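YkuJ (Bacillus subtilis, PDB 2FFG) is of unknown function, a small alpha-beta protein of the DUF1797 family that pairs with a second copy of itself. Local coordinates at residues Arg10-Leu14 with Gln26-Glu30. Residues are numbered along the deposited sequence; the frame is centred on the assembly and turned at random.
Sequences RLQSL and QRYFE
R27, on strand 25-31, lays its guanidinium across the side chain of R10 on helix 3-21, the two chains crossing at about a right angle. R10 CB sits over the centre of the R27 guanidinium, 3.5 Å from R27 CZ. R10 CG lies 3.5 Å from R27 NH2. The two guanidinium planes are turned 62° apart. A bend at chi3 (-70°) swings the R27 head round to bring NH1 to 3.1 Å from R10 O. R10 O accepts a hydrogen bond from S13 OG, which stands above the carbonyl plane. Apolar contacts flank the arginines: L14 CG passes R27 CD at 4.0 Å, and L11 CD2 meets the F29 ring at its edge, 3.9 Å from CZ. L11 and F29 both continue into the core, touching V39 of strand 34-42 and residues of helix 67-79. The like charges, R10 NE and R27 NH2 3.9 Å apart, share E16 of the second subunit, whose OE1 forms salt bridges with both; R10 NH1 hydrogen-bonds to G6 O. A leucine in place of R27 would probably leave that glutamate with R10 as its sole mate of this pair and the R10 methylenes without their flat cover. The contact therefore joins helix to strand chiefly through the R27 guanidinium lying on R10's aliphatic chain, while one carboxylate probably lets both positive ends lie side by side at the dimer interface.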
ATOM      1  N   ARG A  10       2.943  -7.307   0.516  1.00 23.95           N
ATOM      2  CA  ARG A  10       3.223  -5.952   0.078  1.00 22.96           C
ATOM      3  C   ARG A  10       4.270  -5.883  -1.036  1.00 21.39           C
ATOM      4  O   ARG A  10       4.190  -5.033  -1.926  1.00 19.62           O
ATOM      5  CB  ARG A  10       3.658  -5.111   1.278  1.00 26.82           C
ATOM      6  CG  ARG A  10       2.534  -4.826   2.269  1.00 27.23           C
ATOM      7  CD  ARG A  10       3.076  -4.174   3.540  1.00 29.58           C
ATOM      8  NE  ARG A  10       2.018  -3.690   4.427  1.00 32.12           N
ATOM      9  CZ  ARG A  10       1.212  -4.467   5.142  1.00 31.81           C
ATOM     10  NH1 ARG A  10       1.327  -5.783   5.095  1.00 34.91           N
ATOM     11  NH2 ARG A  10       0.280  -3.919   5.910  1.00 34.61           N
ATOM     12  N   LEU A  11       5.256  -6.773  -0.986  1.00 21.01           N
ATOM     13  CA  LEU A  11       6.293  -6.780  -2.001  1.00 22.93           C
ATOM     14  C   LEU A  11       5.783  -7.390  -3.296  1.00 23.49           C
ATOM     15  O   LEU A  11       6.268  -7.063  -4.370  1.00 24.96           O
ATOM     16  CB  LEU A  11       7.531  -7.539  -1.510  1.00 26.55           C
ATOM     17  CG  LEU A  11       8.272  -6.910  -0.323  1.00 27.19           C
ATOM     18  CD1 LEU A  11       9.511  -7.728   0.007  1.00 27.41           C
ATOM     19  CD2 LEU A  11       8.663  -5.487  -0.654  1.00 24.96           C
ATOM     20  N   GLN A  12       4.797  -8.272  -3.193  1.00 34.23           N
ATOM     21  CA  GLN A  12       4.235  -8.902  -4.378  1.00 37.53           C
ATOM     22  C   GLN A  12       3.391  -7.896  -5.130  1.00 38.54           C
ATOM     23  O   GLN A  12       3.463  -7.811  -6.359  1.00 39.82           O
ATOM     24  CB  GLN A  12       3.393 -10.113  -3.994  1.00 33.82           C
ATOM     25  CG  GLN A  12       4.200 -11.247  -3.400  1.00 33.19           C
ATOM     26  CD  GLN A  12       3.320 -12.381  -2.930  1.00 34.67           C
ATOM     27  OE1 GLN A  12       2.289 -12.160  -2.284  1.00 35.50           O
ATOM     28  NE2 GLN A  12       3.721 -13.605  -3.239  1.00 34.80           N
ATOM     29  N   SER A  13       2.594  -7.125  -4.392  1.00 35.38           N
ATOM     30  CA  SER A  13       1.758  -6.113  -5.021  1.00 37.08           C
ATOM     31  C   SER A  13       2.632  -4.962  -5.501  1.00 36.43           C
ATOM     32  O   SER A  13       2.268  -4.248  -6.431  1.00 37.77           O
ATOM     33  CB  SER A  13       0.680  -5.607  -4.050  1.00 47.09           C
ATOM     34  OG  SER A  13       1.245  -5.087  -2.865  1.00 50.10           O
ATOM     35  N   LEU A  14       3.794  -4.802  -4.873  1.00 32.17           N
ATOM     36  CA  LEU A  14       4.732  -3.747  -5.243  1.00 33.85           C
ATOM     37  C   LEU A  14       5.305  -4.032  -6.633  1.00 35.21           C
ATOM     38  O   LEU A  14       5.406  -3.130  -7.461  1.00 35.20           O
ATOM     39  CB  LEU A  14       5.858  -3.652  -4.196  1.00 37.09           C
ATOM     40  CG  LEU A  14       6.857  -2.477  -4.117  1.00 36.72           C
ATOM     41  CD1 LEU A  14       8.075  -2.738  -4.964  1.00 36.93           C
ATOM     42  CD2 LEU A  14       6.178  -1.178  -4.520  1.00 37.19           C
ATOM     43  N   GLN A  26       8.357   2.105  -5.516  1.00 37.05           N
ATOM     44  CA  GLN A  26       8.939   1.915  -4.198  1.00 34.76           C
ATOM     45  C   GLN A  26       7.957   2.164  -3.060  1.00 32.17           C
ATOM     46  O   GLN A  26       6.929   2.802  -3.248  1.00 31.92           O
ATOM     47  CB  GLN A  26      10.121   2.863  -4.044  1.00 40.07           C
ATOM     48  CG  GLN A  26       9.738   4.295  -4.341  1.00 45.81           C
ATOM     49  CD  GLN A  26      10.834   5.278  -4.019  1.00 50.80           C
ATOM     50  OE1 GLN A  26      11.277   5.371  -2.874  1.00 53.39           O
ATOM     51  NE2 GLN A  26      11.280   6.027  -5.026  1.00 51.86           N
ATOM     52  N   ARG A  27       8.286   1.644  -1.879  1.00 27.47           N
ATOM     53  CA  ARG A  27       7.474   1.855  -0.687  1.00 25.36           C
ATOM     54  C   ARG A  27       8.352   1.793   0.566  1.00 24.50           C
ATOM     55  O   ARG A  27       9.491   1.314   0.529  1.00 21.42           O
ATOM     56  CB  ARG A  27       6.326   0.844  -0.597  1.00 26.47           C
ATOM     57  CG  ARG A  27       6.708  -0.574  -0.228  1.00 26.62           C
ATOM     58  CD  ARG A  27       5.533  -1.503  -0.462  1.00 28.54           C
ATOM     59  NE  ARG A  27       4.431  -1.306   0.484  1.00 30.15           N
ATOM     60  CZ  ARG A  27       3.183  -1.751   0.294  1.00 28.47           C
ATOM     61  NH1 ARG A  27       2.863  -2.417  -0.816  1.00 23.45           N
ATOM     62  NH2 ARG A  27       2.252  -1.539   1.219  1.00 28.79           N
ATOM     63  N   TYR A  28       7.815   2.303   1.667  1.00 25.06           N
ATOM     64  CA  TYR A  28       8.529   2.339   2.930  1.00 24.85           C
ATOM     65  C   TYR A  28       7.979   1.311   3.889  1.00 24.86           C
ATOM     66  O   TYR A  28       6.860   0.834   3.751  1.00 21.72           O
ATOM     67  CB  TYR A  28       8.374   3.704   3.604  1.00 25.62           C
ATOM     68  CG  TYR A  28       9.031   4.839   2.883  1.00 29.87           C
ATOM     69  CD1 TYR A  28      10.392   5.085   3.030  1.00 28.80           C
ATOM     70  CD2 TYR A  28       8.298   5.668   2.033  1.00 31.63           C
ATOM     71  CE1 TYR A  28      11.019   6.131   2.348  1.00 30.10           C
ATOM     72  CE2 TYR A  28       8.917   6.726   1.340  1.00 31.45           C
ATOM     73  CZ  TYR A  28      10.277   6.947   1.506  1.00 32.26           C
ATOM     74  OH  TYR A  28      10.897   7.978   0.834  1.00 32.65           O
ATOM     75  N   PHE A  29       8.799   0.968   4.865  1.00 25.20           N
ATOM     76  CA  PHE A  29       8.396   0.063   5.915  1.00 25.54           C
ATOM     77  C   PHE A  29       8.818   0.839   7.130  1.00 27.37           C
ATOM     78  O   PHE A  29       9.996   1.143   7.303  1.00 30.03           O
ATOM     79  CB  PHE A  29       9.141  -1.267   5.846  1.00 26.06           C
ATOM     80  CG  PHE A  29       8.671  -2.150   4.742  1.00 26.76           C
ATOM     81  CD1 PHE A  29       9.131  -1.965   3.444  1.00 27.36           C
ATOM     82  CD2 PHE A  29       7.718  -3.131   4.986  1.00 26.02           C
ATOM     83  CE1 PHE A  29       8.644  -2.745   2.399  1.00 29.38           C
ATOM     84  CE2 PHE A  29       7.220  -3.917   3.952  1.00 26.01           C
ATOM     85  CZ  PHE A  29       7.682  -3.725   2.657  1.00 27.94           C
ATOM     86  N   GLU A  30       7.850   1.206   7.951  1.00 29.67           N
ATOM     87  CA  GLU A  30       8.157   1.950   9.145  1.00 33.49           C
ATOM     88  C   GLU A  30       7.686   1.223  10.385  1.00 34.18           C
ATOM     89  O   GLU A  30       6.808   0.364  10.329  1.00 35.23           O
ATOM     90  CB  GLU A  30       7.543   3.348   9.070  1.00 39.89           C
ATOM     91  CG  GLU A  30       6.100   3.396   8.647  1.00 42.81           C
ATOM     92  CD  GLU A  30       5.569   4.825   8.561  1.00 45.98           C
ATOM     93  OE1 GLU A  30       6.082   5.621   7.742  1.00 43.19           O
ATOM     94  OE2 GLU A  30       4.631   5.152   9.322  1.00 49.76           O
TER